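Local coordinates for protein pyruvate kinase 1 (Trypanosoma brucei brucei, PDB 4KCT) that catalyses the transfer of phosphate from phosphoenolpyruvate to ADP, giving pyruvate and ATP, and also has an intrinsic decarboxylase activity that acts on oxaloacetate, at residues 130-135 with 178-183; 151-156 with 162-167. All coordinates share one frame; numbering follows the deposited sequence.

In the fold
Both contacts belong to the small beta-rich B domain that pyruvate kinases insert into their TIM barrel, and both reach the same mixed sheet. Contact 2 (151-156 with 162-167) is a hairpin within that sheet, stitched by main-chain hydrogen bonds, with one mainly apolar face and one polar face. Contact 1 (130-135 with 178-183) is slighter: helix 132-135 meets the chain leaving strand 177-179, mostly through apolar side chains. Each mixes buried leucines with more exposed positions. They meet where Leu132 CG packs on Leu162 CD1 at 4.0 Å, so the helix lies against the apolar side of the hairpin.

Contact 1: 130-135 with 178-183; sequences PQLTNA and INLPGC
Leu132 and Leu180 join the short helix 132-135 to the turn just past strand 177-179 in the B domain of pyruvate kinase, the small beta domain that the TIM barrel carries as an insertion. The close-packed part is this leucine pair. Their side chains meet at about a right angle, and Leu132 CD1 lies 4.0 Å from both Leu180 CD1 and Leu180 CD2, set against the fork of the methyls. Leu132 gets there because its CG stands opposite the backbone N (chi1 177°), which carries CD1 across to the turn. Both leucines are buried: Leu180 also rests on Ile142 and Ile90, and Leu132 on Leu162, so the pair continues the apolar layer beside the sheet.

Toward Ala135 and Cys183 the contact opens to solvent. Ala135 CB is 4.4 Å from Leu180 CD2, and both Ala135 and Cys183 are partly exposed. Cys183 closes a type II turn that starts at Leu180, with Gly182 at positive phi and Cys183 N bonded to Leu180 O; the turn brings Cys183 back to face the helix.

The outer side of the helix is polar and exposed. Gln131 holds the N-cap position, and its carbonyl O accepts from both Asn134 N and Ala135 N. Its side chain takes a further bond, Asn134 ND2 to Gln131 OE1 at 2.6 Å, nearly straight at 165° and in the Asn134 amide plane. Back at the turn, Ala135 CB comes within 4.3 Å of Cys183 CB, while Cys183 SG sits 3.4 Å from Ala135 O.

Contact 2: 151-156 with 162-167; sequences LRVVSK and LKCHVN
Arg152 sets the NH1 corner of its guanidinium over one face of the His165 ring, the two planes 38° apart, with Arg152 NH1 3.3 Å from His165 CG and offset toward the ring's rim. A bend at chi3 (41°) after an extended start brings that corner over the imidazole, while Arg152 NE donates to a water at 2.7 Å, which lies in the guanidinium plane. Beneath this pair, two main-chain bonds between Arg152 and His165 keep the strands in register.

Farther along the same face, Lys163 bends at chi3 and chi4 to send NZ to Ser155 OG at 3.1 Å; that hydroxyl is also bonded to Glu157. The opposite face is mainly apolar, with Lys156 at its end: Leu151 CD2 packs on Val166 CG2 at 3.6 Å, Val153 CG2 touches Cys164 SG, and the Leu162 CD2 methyl reaches Lys156 CB. This face turns toward helix 132-135, where Leu162 meets Thr133.

Between Val153 and Ser155 the register slips by one. Lys163 O accepts from Val154 N (2.7 Å) in its carbonyl plane and from Ser155 N (3.2 Å) tilted 19° from it, the signature of a classic beta bulge in an antiparallel hairpin.

Contact 1: 130-135 with 178-183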
ATOM      1  N   PRO A 130       2.863  31.899 -42.547  1.00 25.84           N
ATOM      2  CA  PRO A 130       4.076  32.051 -43.370  1.00 25.04           C
ATOM      3  C   PRO A 130       5.131  31.012 -43.106  1.00 25.59           C
ATOM      4  O   PRO A 130       5.864  30.658 -44.003  1.00 25.73           O
ATOM      5  CB  PRO A 130       4.605  33.436 -42.973  1.00 26.98           C
ATOM      6  CG  PRO A 130       3.388  34.200 -42.579  1.00 31.92           C
ATOM      7  CD  PRO A 130       2.393  33.201 -42.022  1.00 27.92           C
ATOM      8  N   GLN A 131       5.163  30.463 -41.893  1.00 25.60           N
ATOM      9  CA  GLN A 131       6.136  29.426 -41.557  1.00 26.05           C
ATOM     10  C   GLN A 131       5.716  28.014 -41.969  1.00 25.71           C
ATOM     11  O   GLN A 131       6.303  27.034 -41.511  1.00 23.76           O
ATOM     12  CB  GLN A 131       6.450  29.466 -40.072  1.00 29.21           C
ATOM     13  CG  GLN A 131       7.239  30.704 -39.657  1.00 33.96           C
ATOM     14  CD  GLN A 131       8.654  30.650 -40.170  1.00 48.01           C
ATOM     15  OE1 GLN A 131       9.284  29.584 -40.172  1.00 49.13           O
ATOM     16  NE2 GLN A 131       9.122  31.761 -40.733  1.00 51.39           N
ATOM     17  N   LEU A 132       4.681  27.903 -42.802  1.00 24.20           N
ATOM     18  CA  LEU A 132       4.108  26.582 -43.109  1.00 24.77           C
ATOM     19  C   LEU A 132       5.176  25.546 -43.538  1.00 28.54           C
ATOM     20  O   LEU A 132       5.161  24.406 -43.078  1.00 25.08           O
ATOM     21  CB  LEU A 132       3.018  26.691 -44.186  1.00 27.99           C
ATOM     22  CG  LEU A 132       2.389  25.377 -44.654  1.00 25.12           C
ATOM     23  CD1 LEU A 132       1.529  24.794 -43.543  1.00 27.77           C
ATOM     24  CD2 LEU A 132       1.560  25.595 -45.909  1.00 30.33           C
ATOM     25  N   THR A 133       6.107  25.940 -44.408  1.00 26.48           N
ATOM     26  CA  THR A 133       7.054  24.957 -44.968  1.00 31.16           C
ATOM     27  C   THR A 133       8.160  24.595 -44.000  1.00 34.19           C
ATOM     28  O   THR A 133       8.891  23.648 -44.234  1.00 35.95           O
ATOM     29  CB  THR A 133       7.700  25.426 -46.293  1.00 34.83           C
ATOM     30  OG1 THR A 133       8.447  26.625 -46.058  1.00 34.60           O
ATOM     31  CG2 THR A 133       6.643  25.685 -47.354  1.00 29.92           C
ATOM     32  N   ASN A 134       8.275  25.336 -42.903  1.00 31.12           N
ATOM     33  CA  ASN A 134       9.104  24.894 -41.782  1.00 36.71           C
ATOM     34  C   ASN A 134       8.359  24.029 -40.796  1.00 35.19           C
ATOM     35  O   ASN A 134       8.964  23.267 -40.078  1.00 40.82           O
ATOM     36  CB  ASN A 134       9.713  26.084 -41.048  1.00 38.83           C
ATOM     37  CG  ASN A 134      10.679  26.845 -41.906  1.00 47.59           C
ATOM     38  OD1 ASN A 134      11.333  26.262 -42.764  1.00 47.00           O
ATOM     39  ND2 ASN A 134      10.687  28.165 -41.767  1.00 47.58           N
ATOM     40  N   ALA A 135       7.058  24.250 -40.674  1.00 32.08           N
ATOM     41  CA  ALA A 135       6.271  23.596 -39.633  1.00 29.55           C
ATOM     42  C   ALA A 135       5.966  22.148 -39.994  1.00 32.92           C
ATOM     43  O   ALA A 135       5.942  21.292 -39.128  1.00 35.90           O
ATOM     44  CB  ALA A 135       4.983  24.355 -39.385  1.00 29.99           C
ATOM     45  N   ILE A 178      -7.516  25.685 -40.668  1.00 20.33           N
ATOM     46  CA  ILE A 178      -6.391  24.763 -40.894  1.00 17.52           C
ATOM     47  C   ILE A 178      -5.842  24.320 -39.532  1.00 20.18           C
ATOM     48  O   ILE A 178      -5.716  25.135 -38.606  1.00 21.18           O
ATOM     49  CB  ILE A 178      -5.259  25.494 -41.691  1.00 19.05           C
ATOM     50  CG1 ILE A 178      -5.703  25.772 -43.139  1.00 15.47           C
ATOM     51  CG2 ILE A 178      -3.932  24.721 -41.639  1.00 18.50           C
ATOM     52  CD1 ILE A 178      -5.847  24.511 -43.991  1.00 19.74           C
ATOM     53  N   ASN A 179      -5.532  23.027 -39.393  1.00 20.95           N
ATOM     54  CA  ASN A 179      -4.780  22.548 -38.241  1.00 20.37           C
ATOM     55  C   ASN A 179      -3.548  21.824 -38.719  1.00 21.23           C
ATOM     56  O   ASN A 179      -3.567  21.201 -39.759  1.00 22.86           O
ATOM     57  CB  ASN A 179      -5.638  21.602 -37.374  1.00 21.50           C
ATOM     58  CG  ASN A 179      -6.817  22.320 -36.733  1.00 21.97           C
ATOM     59  OD1 ASN A 179      -7.852  22.487 -37.360  1.00 25.40           O
ATOM     60  ND2 ASN A 179      -6.588  22.910 -35.567  1.00 22.20           N
ATOM     61  N   LEU A 180      -2.449  22.001 -38.006  1.00 21.65           N
ATOM     62  CA  LEU A 180      -1.197  21.373 -38.378  1.00 20.79           C
ATOM     63  C   LEU A 180      -0.848  20.389 -37.268  1.00 21.38           C
ATOM     64  O   LEU A 180      -0.114  20.733 -36.330  1.00 23.12           O
ATOM     65  CB  LEU A 180      -0.108  22.452 -38.498  1.00 22.27           C
ATOM     66  CG  LEU A 180       0.135  23.179 -39.835  1.00 29.22           C
ATOM     67  CD1 LEU A 180      -0.873  22.949 -40.954  1.00 23.34           C
ATOM     68  CD2 LEU A 180       0.581  24.633 -39.696  1.00 25.06           C
ATOM     69  N   PRO A 181      -1.398  19.161 -37.350  1.00 24.24           N
ATOM     70  CA  PRO A 181      -1.412  18.271 -36.174  1.00 28.93           C
ATOM     71  C   PRO A 181       0.003  17.862 -35.821  1.00 29.58           C
ATOM     72  O   PRO A 181       0.798  17.572 -36.712  1.00 31.17           O
ATOM     73  CB  PRO A 181      -2.228  17.057 -36.651  1.00 27.79           C
ATOM     74  CG  PRO A 181      -2.140  17.097 -38.143  1.00 27.34           C
ATOM     75  CD  PRO A 181      -2.086  18.564 -38.505  1.00 24.03           C
ATOM     76  N   GLY A 182       0.382  18.079 -34.570  1.00 28.42           N
ATOM     77  CA  GLY A 182       1.709  17.677 -34.116  1.00 28.48           C
ATOM     78  C   GLY A 182       2.807  18.675 -34.452  1.00 30.16           C
ATOM     79  O   GLY A 182       3.952  18.456 -34.108  1.00 29.82           O
ATOM     80  N   CYS A 183       2.453  19.802 -35.083  1.00 27.91           N
ATOM     81  CA  CYS A 183       3.467  20.762 -35.567  1.00 29.66           C
ATOM     82  C   CYS A 183       3.623  21.946 -34.624  1.00 28.89           C
ATOM     83  O   CYS A 183       2.632  22.476 -34.092  1.00 29.95           O
ATOM     84  CB  CYS A 183       3.105  21.281 -36.971  1.00 31.61           C
ATOM     85  SG  CYS A 183       2.928  19.997 -38.221  1.00 40.25           S
TER

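Contact 2: 151-156 with 162-167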
ATOM      1  N   LEU A 151      -4.880  16.263 -45.868  1.00 24.15           N
ATOM      2  CA  LEU A 151      -3.875  16.204 -46.920  1.00 29.37           C
ATOM      3  C   LEU A 151      -2.625  15.591 -46.339  1.00 29.83           C
ATOM      4  O   LEU A 151      -2.234  15.919 -45.215  1.00 30.43           O
ATOM      5  CB  LEU A 151      -3.544  17.625 -47.414  1.00 27.73           C
ATOM      6  CG  LEU A 151      -4.744  18.529 -47.716  1.00 30.41           C
ATOM      7  CD1 LEU A 151      -4.291  19.983 -47.865  1.00 36.62           C
ATOM      8  CD2 LEU A 151      -5.408  18.072 -48.979  1.00 29.12           C
ATOM      9  N   ARG A 152      -1.960  14.752 -47.125  1.00 29.64           N
ATOM     10  CA  ARG A 152      -0.618  14.305 -46.799  1.00 27.75           C
ATOM     11  C   ARG A 152       0.371  15.117 -47.591  1.00 27.35           C
ATOM     12  O   ARG A 152       0.234  15.253 -48.806  1.00 27.64           O
ATOM     13  CB  ARG A 152      -0.449  12.823 -47.152  1.00 32.41           C
ATOM     14  CG  ARG A 152       0.967  12.301 -46.906  1.00 37.39           C
ATOM     15  CD  ARG A 152       1.048  10.787 -47.101  1.00 43.51           C
ATOM     16  NE  ARG A 152       0.277  10.344 -48.262  1.00 45.96           N
ATOM     17  CZ  ARG A 152       0.769  10.228 -49.492  1.00 48.57           C
ATOM     18  NH1 ARG A 152      -0.018   9.852 -50.491  1.00 51.62           N
ATOM     19  NH2 ARG A 152       2.048  10.481 -49.723  1.00 49.52           N
ATOM     20  N   VAL A 153       1.379  15.653 -46.919  1.00 26.46           N
ATOM     21  CA  VAL A 153       2.384  16.447 -47.607  1.00 27.54           C
ATOM     22  C   VAL A 153       3.332  15.501 -48.344  1.00 30.13           C
ATOM     23  O   VAL A 153       3.927  14.618 -47.731  1.00 31.87           O
ATOM     24  CB  VAL A 153       3.212  17.284 -46.620  1.00 29.79           C
ATOM     25  CG1 VAL A 153       4.332  18.011 -47.361  1.00 24.18           C
ATOM     26  CG2 VAL A 153       2.315  18.272 -45.867  1.00 29.41           C
ATOM     27  N   VAL A 154       3.424  15.656 -49.663  1.00 30.18           N
ATOM     28  CA  VAL A 154       4.256  14.775 -50.480  1.00 30.55           C
ATOM     29  C   VAL A 154       5.673  15.311 -50.567  1.00 33.31           C
ATOM     30  O   VAL A 154       6.636  14.581 -50.349  1.00 35.68           O
ATOM     31  CB  VAL A 154       3.706  14.613 -51.914  1.00 31.08           C
ATOM     32  CG1 VAL A 154       4.585  13.653 -52.698  1.00 35.24           C
ATOM     33  CG2 VAL A 154       2.262  14.120 -51.891  1.00 33.86           C
ATOM     34  N   SER A 155       5.809  16.587 -50.905  1.00 31.44           N
ATOM     35  CA  SER A 155       7.135  17.173 -51.058  1.00 32.59           C
ATOM     36  C   SER A 155       7.096  18.683 -50.884  1.00 33.55           C
ATOM     37  O   SER A 155       6.042  19.316 -51.016  1.00 32.96           O
ATOM     38  CB  SER A 155       7.723  16.822 -52.424  1.00 35.40           C
ATOM     39  OG  SER A 155       6.896  17.314 -53.452  1.00 38.12           O
ATOM     40  N   LYS A 156       8.239  19.252 -50.545  1.00 31.22           N
ATOM     41  CA  LYS A 156       8.398  20.690 -50.543  1.00 34.02           C
ATOM     42  C   LYS A 156       8.909  21.168 -51.901  1.00 35.89           C
ATOM     43  O   LYS A 156       9.969  20.751 -52.330  1.00 38.89           O
ATOM     44  CB  LYS A 156       9.379  21.095 -49.455  1.00 34.92           C
ATOM     45  CG  LYS A 156       9.743  22.568 -49.491  1.00 37.04           C
ATOM     46  CD  LYS A 156      10.184  23.038 -48.124  1.00 42.95           C
ATOM     47  CE  LYS A 156      11.494  23.782 -48.200  1.00 46.77           C
ATOM     48  NZ  LYS A 156      11.893  24.214 -46.837  1.00 48.89           N
ATOM     49  N   LEU A 162       4.105  23.600 -50.761  1.00 23.75           N
ATOM     50  CA  LEU A 162       4.094  22.169 -50.544  1.00 24.75           C
ATOM     51  C   LEU A 162       3.174  21.508 -51.567  1.00 25.73           C
ATOM     52  O   LEU A 162       2.091  22.017 -51.871  1.00 27.77           O
ATOM     53  CB  LEU A 162       3.611  21.852 -49.122  1.00 25.08           C
ATOM     54  CG  LEU A 162       4.458  22.471 -48.008  1.00 26.03           C
ATOM     55  CD1 LEU A 162       3.814  22.210 -46.648  1.00 24.78           C
ATOM     56  CD2 LEU A 162       5.870  21.909 -48.049  1.00 27.09           C
ATOM     57  N   LYS A 163       3.606  20.374 -52.095  1.00 23.78           N
ATOM     58  CA  LYS A 163       2.745  19.543 -52.897  1.00 27.24           C
ATOM     59  C   LYS A 163       2.117  18.474 -51.999  1.00 26.38           C
ATOM     60  O   LYS A 163       2.819  17.819 -51.220  1.00 27.20           O
ATOM     61  CB  LYS A 163       3.559  18.888 -54.016  1.00 29.58           C
ATOM     62  CG  LYS A 163       2.740  18.017 -54.946  1.00 37.10           C
ATOM     63  CD  LYS A 163       3.538  17.650 -56.197  1.00 46.47           C
ATOM     64  CE  LYS A 163       3.857  16.159 -56.227  1.00 53.04           C
ATOM     65  NZ  LYS A 163       5.209  15.852 -55.668  1.00 61.01           N
ATOM     66  N   CYS A 164       0.796  18.320 -52.089  1.00 25.76           N
ATOM     67  CA  CYS A 164       0.042  17.518 -51.108  1.00 25.23           C
ATOM     68  C   CYS A 164      -0.869  16.513 -51.813  1.00 26.57           C
ATOM     69  O   CYS A 164      -1.285  16.721 -52.952  1.00 29.36           O
ATOM     70  CB  CYS A 164      -0.807  18.421 -50.204  1.00 25.64           C
ATOM     71  SG  CYS A 164       0.150  19.570 -49.183  1.00 30.60           S
ATOM     72  N   HIS A 165      -1.213  15.452 -51.104  1.00 26.63           N
ATOM     73  CA  HIS A 165      -2.096  14.425 -51.632  1.00 27.49           C
ATOM     74  C   HIS A 165      -3.386  14.475 -50.867  1.00 28.34           C
ATOM     75  O   HIS A 165      -3.379  14.371 -49.649  1.00 27.67           O
ATOM     76  CB  HIS A 165      -1.432  13.057 -51.452  1.00 28.79           C
ATOM     77  CG  HIS A 165      -2.335  11.885 -51.774  1.00 37.02           C
ATOM     78  ND1 HIS A 165      -3.238  11.394 -50.889  1.00 37.66           N
ATOM     79  CD2 HIS A 165      -2.375  11.033 -52.887  1.00 36.03           C
ATOM     80  CE1 HIS A 165      -3.844  10.306 -51.421  1.00 40.45           C
ATOM     81  NE2 HIS A 165      -3.317  10.088 -52.640  1.00 40.56           N
ATOM     82  N   VAL A 166      -4.494  14.698 -51.562  1.00 27.47           N
ATOM     83  CA  VAL A 166      -5.814  14.733 -50.900  1.00 28.56           C
ATOM     84  C   VAL A 166      -6.252  13.328 -50.490  1.00 32.81           C
ATOM     85  O   VAL A 166      -6.212  12.400 -51.307  1.00 32.00           O
ATOM     86  CB  VAL A 166      -6.879  15.334 -51.830  1.00 26.94           C
ATOM     87  CG1 VAL A 166      -8.280  15.195 -51.207  1.00 26.50           C
ATOM     88  CG2 VAL A 166      -6.550  16.793 -52.127  1.00 24.52           C
ATOM     89  N   ASN A 167      -6.689  13.175 -49.236  1.00 30.68           N
ATOM     90  CA  ASN A 167      -7.029  11.853 -48.701  1.00 31.23           C
ATOM     91  C   ASN A 167      -8.488  11.490 -48.847  1.00 36.38           C
ATOM     92  O   ASN A 167      -8.826  10.322 -48.904  1.00 39.47           O
ATOM     93  CB  ASN A 167      -6.615  11.713 -47.240  1.00 32.90           C
ATOM     94  CG  ASN A 167      -5.123  11.610 -47.071  1.00 37.59           C
ATOM     95  OD1 ASN A 167      -4.572  12.092 -46.082  1.00 49.02           O
ATOM     96  ND2 ASN A 167      -4.448  11.127 -48.094  1.00 36.17           N
TER
HETATM   97  O   HOH W   1      -2.312   9.550 -48.175  1.00 52.08           O